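Local coordinates for adenosine monophosphate-protein transferase (Bartonella henselae str. Houston-1, PDB 5NH2), which transfers AMP from ATP onto tyrosine or threonine residues of host proteins through its Fic domain, an activity involved in Bartonella virulence, at residues Ile63-Phe68 with Arg159-Phe164; Asn103-Ile107 with Asn148-Pro152. All blocks are in the same frame, centred on the assembly; numbering follows the deposited sequence.

Contact 1: Ile63-Phe68 with Arg159-Phe164; sequences IHQQLF and RTQRLF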
loop_
_atom_site.group_PDB
_atom_site.type_symbol
_atom_site.label_atom_id
_atom_site.label_comp_id
_atom_site.label_asym_id
_atom_site.label_seq_id
_atom_site.Cartn_x
_atom_site.Cartn_y
_atom_site.Cartn_z
ATOM N N ILE A 63 -11.634 -9.108 2.762
ATOM C CA ILE A 63 -10.298 -8.624 3.136
ATOM C C ILE A 63 -10.341 -7.710 4.383
ATOM O O ILE A 63 -9.577 -7.907 5.344
ATOM C CB ILE A 63 -9.656 -7.907 1.942
ATOM C CG1 ILE A 63 -9.280 -8.908 0.870
ATOM C CG2 ILE A 63 -8.457 -7.151 2.388
ATOM C CD1 ILE A 63 -8.797 -8.186 -0.346
ATOM N N HIS A 64 -11.213 -6.680 4.363
ATOM C CA HIS A 64 -11.308 -5.769 5.513
ATOM C C HIS A 64 -11.690 -6.546 6.776
ATOM O O HIS A 64 -11.124 -6.332 7.864
ATOM C CB HIS A 64 -12.316 -4.645 5.204
ATOM C CG HIS A 64 -12.384 -3.562 6.244
ATOM N ND1 HIS A 64 -13.163 -3.662 7.378
ATOM C CD2 HIS A 64 -11.785 -2.339 6.308
ATOM C CE1 HIS A 64 -13.012 -2.572 8.111
ATOM N NE2 HIS A 64 -12.195 -1.744 7.475
ATOM N N GLN A 65 -12.587 -7.524 6.618
ATOM C CA GLN A 65 -13.020 -8.337 7.738
ATOM C C GLN A 65 -11.875 -9.181 8.291
ATOM O O GLN A 65 -11.776 -9.373 9.506
ATOM C CB GLN A 65 -14.167 -9.229 7.316
ATOM C CG GLN A 65 -14.871 -9.880 8.506
ATOM C CD GLN A 65 -15.226 -11.327 8.244
ATOM O OE1 GLN A 65 -14.344 -12.167 8.015
ATOM N NE2 GLN A 65 -16.517 -11.635 8.273
ATOM N N GLN A 66 -11.001 -9.701 7.432
ATOM C CA GLN A 66 -9.921 -10.520 7.978
ATOM C C GLN A 66 -8.877 -9.625 8.642
ATOM O O GLN A 66 -8.352 -9.971 9.706
ATOM C CB GLN A 66 -9.302 -11.427 6.897
ATOM C CG GLN A 66 -10.306 -12.516 6.416
ATOM C CD GLN A 66 -10.687 -13.511 7.503
ATOM O OE1 GLN A 66 -11.847 -13.613 7.894
ATOM N NE2 GLN A 66 -9.703 -14.245 7.998
ATOM N N LEU A 67 -8.633 -8.434 8.084
ATOM C CA LEU A 67 -7.593 -7.577 8.672
ATOM C C LEU A 67 -7.983 -7.112 10.071
ATOM O O LEU A 67 -7.130 -7.041 10.960
ATOM C CB LEU A 67 -7.257 -6.355 7.773
ATOM C CG LEU A 67 -6.703 -6.615 6.355
ATOM C CD1 LEU A 67 -6.432 -5.332 5.566
ATOM C CD2 LEU A 67 -5.471 -7.555 6.329
ATOM N N PHE A 68 -9.241 -6.699 10.252
ATOM C CA PHE A 68 -9.656 -5.969 11.445
ATOM C C PHE A 68 -10.601 -6.716 12.393
ATOM O O PHE A 68 -11.070 -6.106 13.365
ATOM C CB PHE A 68 -10.247 -4.624 11.012
ATOM C CG PHE A 68 -9.254 -3.779 10.271
ATOM C CD1 PHE A 68 -8.195 -3.180 10.950
ATOM C CD2 PHE A 68 -9.346 -3.619 8.881
ATOM C CE1 PHE A 68 -7.225 -2.426 10.254
ATOM C CE2 PHE A 68 -8.398 -2.858 8.156
ATOM C CZ PHE A 68 -7.325 -2.257 8.849
ATOM N N ARG A 159 -5.261 0.150 3.350
ATOM C CA ARG A 159 -4.657 -1.176 3.523
ATOM C C ARG A 159 -5.470 -2.251 2.810
ATOM O O ARG A 159 -4.902 -3.123 2.121
ATOM C CB ARG A 159 -4.502 -1.490 5.009
ATOM C CG ARG A 159 -3.288 -0.803 5.607
ATOM C CD ARG A 159 -3.199 -0.959 7.139
ATOM N NE ARG A 159 -4.004 0.036 7.815
ATOM C CZ ARG A 159 -4.242 0.070 9.119
ATOM N NH1 ARG A 159 -3.751 -0.865 9.959
ATOM N NH2 ARG A 159 -4.989 1.053 9.578
ATOM N N THR A 160 -6.810 -2.144 2.896
ATOM C CA THR A 160 -7.707 -3.076 2.216
ATOM C C THR A 160 -7.625 -2.947 0.691
ATOM O O THR A 160 -7.537 -3.954 -0.040
ATOM C CB THR A 160 -9.120 -2.811 2.693
ATOM O OG1 THR A 160 -9.158 -3.000 4.111
ATOM C CG2 THR A 160 -10.078 -3.726 1.997
ATOM N N GLN A 161 -7.665 -1.710 0.199
ATOM C CA GLN A 161 -7.561 -1.460 -1.240
ATOM C C GLN A 161 -6.234 -1.975 -1.812
ATOM O O GLN A 161 -6.204 -2.611 -2.886
ATOM C CB GLN A 161 -7.710 0.042 -1.500
ATOM C CG GLN A 161 -7.316 0.466 -2.879
ATOM C CD GLN A 161 -7.259 1.982 -3.018
ATOM O OE1 GLN A 161 -6.915 2.703 -2.065
ATOM N NE2 GLN A 161 -7.577 2.471 -4.208
ATOM N N ARG A 162 -5.116 -1.693 -1.123
ATOM C CA ARG A 162 -3.823 -2.146 -1.651
ATOM C C ARG A 162 -3.801 -3.668 -1.769
ATOM O O ARG A 162 -3.491 -4.215 -2.844
ATOM C CB ARG A 162 -2.659 -1.639 -0.779
ATOM C CG ARG A 162 -2.331 -0.157 -1.042
ATOM C CD ARG A 162 -1.108 0.364 -0.237
ATOM N NE ARG A 162 -1.250 0.498 1.243
ATOM C CZ ARG A 162 -1.770 1.569 1.823
ATOM N NH1 ARG A 162 -2.235 2.506 1.035
ATOM N NH2 ARG A 162 -1.841 1.701 3.130
ATOM N N LEU A 163 -4.214 -4.370 -0.691
ATOM C CA LEU A 163 -4.242 -5.828 -0.766
ATOM C C LEU A 163 -5.176 -6.318 -1.884
ATOM O O LEU A 163 -4.881 -7.313 -2.564
ATOM C CB LEU A 163 -4.651 -6.421 0.581
ATOM C CG LEU A 163 -3.737 -7.553 1.077
ATOM C CD1 LEU A 163 -4.174 -8.012 2.460
ATOM C CD2 LEU A 163 -3.646 -8.743 0.092
ATOM N N PHE A 164 -6.305 -5.635 -2.081
ATOM C CA PHE A 164 -7.223 -6.025 -3.154
ATOM C C PHE A 164 -6.528 -5.922 -4.504
ATOM O O PHE A 164 -6.634 -6.832 -5.342
ATOM C CB PHE A 164 -8.493 -5.156 -3.092
ATOM C CG PHE A 164 -9.575 -5.466 -4.149
ATOM C CD1 PHE A 164 -9.519 -4.900 -5.423
ATOM C CD2 PHE A 164 -10.694 -6.234 -3.826
ATOM C CE1 PHE A 164 -10.537 -5.146 -6.381
ATOM C CE2 PHE A 164 -11.711 -6.456 -4.775
ATOM C CZ PHE A 164 -11.635 -5.911 -6.043
#
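The helical segments Ile63-Phe68 and Arg159-Phe164 cross with 122° between their N-to-C directions and axes 9.7 Å apart at closest, and their backbones come nearest at His64 and Thr160, whose CA atoms are 5.6 Å apart. Thr160 is a knob in a hole formed by Ile63, His64, Leu67 and Phe68. Its methyl packs on the branch methyl of the isoleucine, Thr160 CG2 to Ile63 CG2 3.8 Å. Its hydroxyl meets the imidazole at the edge, Thr160 OG1 to His64 CD2 3.5 Å; this buried hydroxyl is hydrogen-bonded to Gly156 O, and the imidazole edge is a packing neighbour. His64 is itself gripped at both nitrogens, ND1 by Gly76 N and NE2 by Glu155 O, which fixes the imidazole's rotation.

At one end of the interface Ile63 CD1 reaches the backbone of the other helix, 3.9 Å from Phe164 CA. Along one flank of the threonine knob, Leu67 CD2 and Leu163 CD1 meet at 4.1 Å. At the other end, Phe68 points its ring edge at the middle of the Arg159 guanidinium face: Phe68 CZ stands 3.9 Å above that plane, and the two planes are 89° apart. The bend of Arg159 at chi3 (-84°) turns the guanidinium over this edge. Arg159 belongs to the ATP-binding loop and helix start of the Fic motif, and the edge-on packing probably restrains its guanidinium.

Leu67 and Leu163 also touch Leu46, and Phe68 touches Thr39, so helix 28-46 closes one side of this crossing of helices 57-68 and 157-171.

Contact 2: Asn103-Ile107 with Asn148-Pro152; sequences NAFAI and NQLHP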
loop_
_atom_site.group_PDB
_atom_site.type_symbol
_atom_site.label_atom_id
_atom_site.label_comp_id
_atom_site.label_asym_id
_atom_site.label_seq_id
_atom_site.Cartn_x
_atom_site.Cartn_y
_atom_site.Cartn_z
ATOM N N ASN A 103 -11.337 17.175 -3.344
ATOM C CA ASN A 103 -12.768 17.037 -3.611
ATOM C C ASN A 103 -13.454 16.032 -2.684
ATOM O O ASN A 103 -14.672 15.864 -2.689
ATOM C CB ASN A 103 -12.927 16.662 -5.085
ATOM C CG ASN A 103 -11.857 17.313 -5.944
ATOM O OD1 ASN A 103 -10.731 17.507 -5.482
ATOM N ND2 ASN A 103 -12.206 17.681 -7.182
ATOM N N ALA A 104 -12.664 15.385 -1.860
ATOM C CA ALA A 104 -13.120 14.463 -0.830
ATOM C C ALA A 104 -13.846 13.236 -1.386
ATOM O O ALA A 104 -13.710 12.879 -2.564
ATOM C CB ALA A 104 -13.965 15.277 0.132
ATOM N N PHE A 105 -14.716 12.670 -0.572
ATOM C CA PHE A 105 -15.093 11.276 -0.630
ATOM C C PHE A 105 -16.564 11.175 -0.981
ATOM O O PHE A 105 -17.337 12.113 -0.777
ATOM C CB PHE A 105 -14.859 10.538 0.710
ATOM C CG PHE A 105 -13.435 10.531 1.175
ATOM C CD1 PHE A 105 -12.390 10.227 0.295
ATOM C CD2 PHE A 105 -13.135 10.809 2.522
ATOM C CE1 PHE A 105 -11.040 10.210 0.759
ATOM C CE2 PHE A 105 -11.835 10.795 2.989
ATOM C CZ PHE A 105 -10.764 10.507 2.112
ATOM N N ALA A 106 -16.920 10.023 -1.554
ATOM C CA ALA A 106 -18.296 9.782 -1.927
ATOM C C ALA A 106 -19.173 9.847 -0.677
ATOM O O ALA A 106 -18.749 9.481 0.432
ATOM C CB ALA A 106 -18.405 8.411 -2.616
ATOM N N ILE A 107 -20.406 10.302 -0.871
ATOM C CA ILE A 107 -21.343 10.552 0.220
ATOM C C ILE A 107 -22.569 9.630 0.067
ATOM O O ILE A 107 -23.252 9.631 -0.976
ATOM C CB ILE A 107 -21.723 12.049 0.247
ATOM C CG1 ILE A 107 -20.506 12.885 0.695
ATOM C CG2 ILE A 107 -22.936 12.317 1.128
ATOM C CD1 ILE A 107 -20.762 14.393 0.652
ATOM N N ASN A 148 -10.398 4.864 -4.615
ATOM C CA ASN A 148 -9.798 5.906 -3.781
ATOM C C ASN A 148 -10.839 6.922 -3.362
ATOM O O ASN A 148 -10.866 7.348 -2.201
ATOM C CB ASN A 148 -8.675 6.636 -4.519
ATOM C CG ASN A 148 -7.368 6.516 -3.823
ATOM O OD1 ASN A 148 -7.091 5.499 -3.192
ATOM N ND2 ASN A 148 -6.539 7.547 -3.928
ATOM N N GLN A 149 -11.677 7.352 -4.322
ATOM C CA GLN A 149 -12.697 8.354 -4.046
ATOM C C GLN A 149 -13.819 7.786 -3.180
ATOM O O GLN A 149 -14.386 8.507 -2.345
ATOM C CB GLN A 149 -13.246 8.913 -5.365
ATOM C CG GLN A 149 -14.115 10.162 -5.201
ATOM C CD GLN A 149 -15.614 9.827 -5.182
ATOM O OE1 GLN A 149 -16.008 8.698 -5.507
ATOM N NE2 GLN A 149 -16.453 10.812 -4.808
ATOM N N LEU A 150 -14.132 6.500 -3.343
ATOM C CA LEU A 150 -15.282 5.942 -2.655
ATOM C C LEU A 150 -14.976 5.761 -1.170
ATOM O O LEU A 150 -15.745 6.222 -0.313
ATOM C CB LEU A 150 -15.710 4.640 -3.337
ATOM C CG LEU A 150 -16.276 4.560 -4.784
ATOM C CD1 LEU A 150 -16.481 3.057 -5.169
ATOM C CD2 LEU A 150 -17.588 5.397 -5.068
ATOM N N HIS A 151 -13.807 5.168 -0.844
ATOM C CA HIS A 151 -13.224 5.197 0.502
ATOM C C HIS A 151 -14.287 4.639 1.439
ATOM O O HIS A 151 -14.765 5.329 2.349
ATOM C CB HIS A 151 -12.813 6.647 0.836
ATOM C CG HIS A 151 -11.981 6.800 2.068
ATOM N ND1 HIS A 151 -10.609 6.642 2.069
ATOM C CD2 HIS A 151 -12.323 7.144 3.337
ATOM C CE1 HIS A 151 -10.146 6.855 3.295
ATOM N NE2 HIS A 151 -11.169 7.139 4.089
ATOM N N PRO A 152 -14.799 3.454 1.122
ATOM C CA PRO A 152 -16.087 3.031 1.683
ATOM C C PRO A 152 -16.057 2.600 3.139
ATOM O O PRO A 152 -17.150 2.314 3.657
ATOM C CB PRO A 152 -16.516 1.846 0.783
ATOM C CG PRO A 152 -15.215 1.210 0.344
ATOM C CD PRO A 152 -14.194 2.417 0.242
#
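An aromatic stack and one backbone hydrogen bond join Phe105 and Ala106 to Gln149 and His151, where the loop between strand 90-91 and helix 109-124 lies against the C-terminal end of helix 133-150. His151 opens the Fic signature HPFREGNGRTQR and is the first residue to leave the helix, with a positive phi of 56°.

The Phe105 and His151 rings stack face to face, their centroids 3.9 Å apart and their planes within 2° of each other. The overlap is nearly central: His151 CG lies above the middle of the phenyl ring. His151 CB extends the cover over the same ring, 3.6 Å from Phe105 CD1, as a CH-pi contact. CG of Phe105 is anti to its carbonyl carbon (chi1 -60°), and this torsion swings the phenyl ring over the face of the imidazole.

Behind the stack, Ala106 N donates to Gln149 O at 3.1 Å, and Phe105 CA approaches the same oxygen at 3.3 Å in a CA-H...O contact, so one carbonyl at the helix end receives two neighbouring groups of the loop. CG of Gln149 packs 3.8 Å from Ala104 O, and a bend at chi2 brings the amide against the Ala106 methyl. Deeper, Ala106 CB packs on Leu150 CD2 at 4.0 Å. Arg79 ties both segments together through Ala106 O and His151 O.

Phe105 also touches Arg98, which probably binds ATP, and His151 touches Asn157 of the ATP site. The parallel rings probably restrict tilting of the imidazole, while the main-chain bond holds the loop to the helix end through backbone atoms.

Both contacts belong to the Fic domain, their centres about 17 Å apart. Along the chain the order is 63-68, 103-107, 148-152, 159-164, so both segments of contact 2 fall between those of contact 1. Helices 133-150 and 157-171 are consecutive, and the turn between them and the first turns of helix 157-171 carry the Fic motif; a probable hydrogen bond from Gln161 NE2 to Asn148 OD1 (3.2 Å) links the two contacts directly. Contact 2 packs around the motif's start and contact 1 around its arginine end, probably steadying both. Arg162, at its end, forms a salt bridge with Glu35 of the antitoxin homologue BiaA, consistent with the inhibitory glutamate of related Fic toxin-antitoxin pairs.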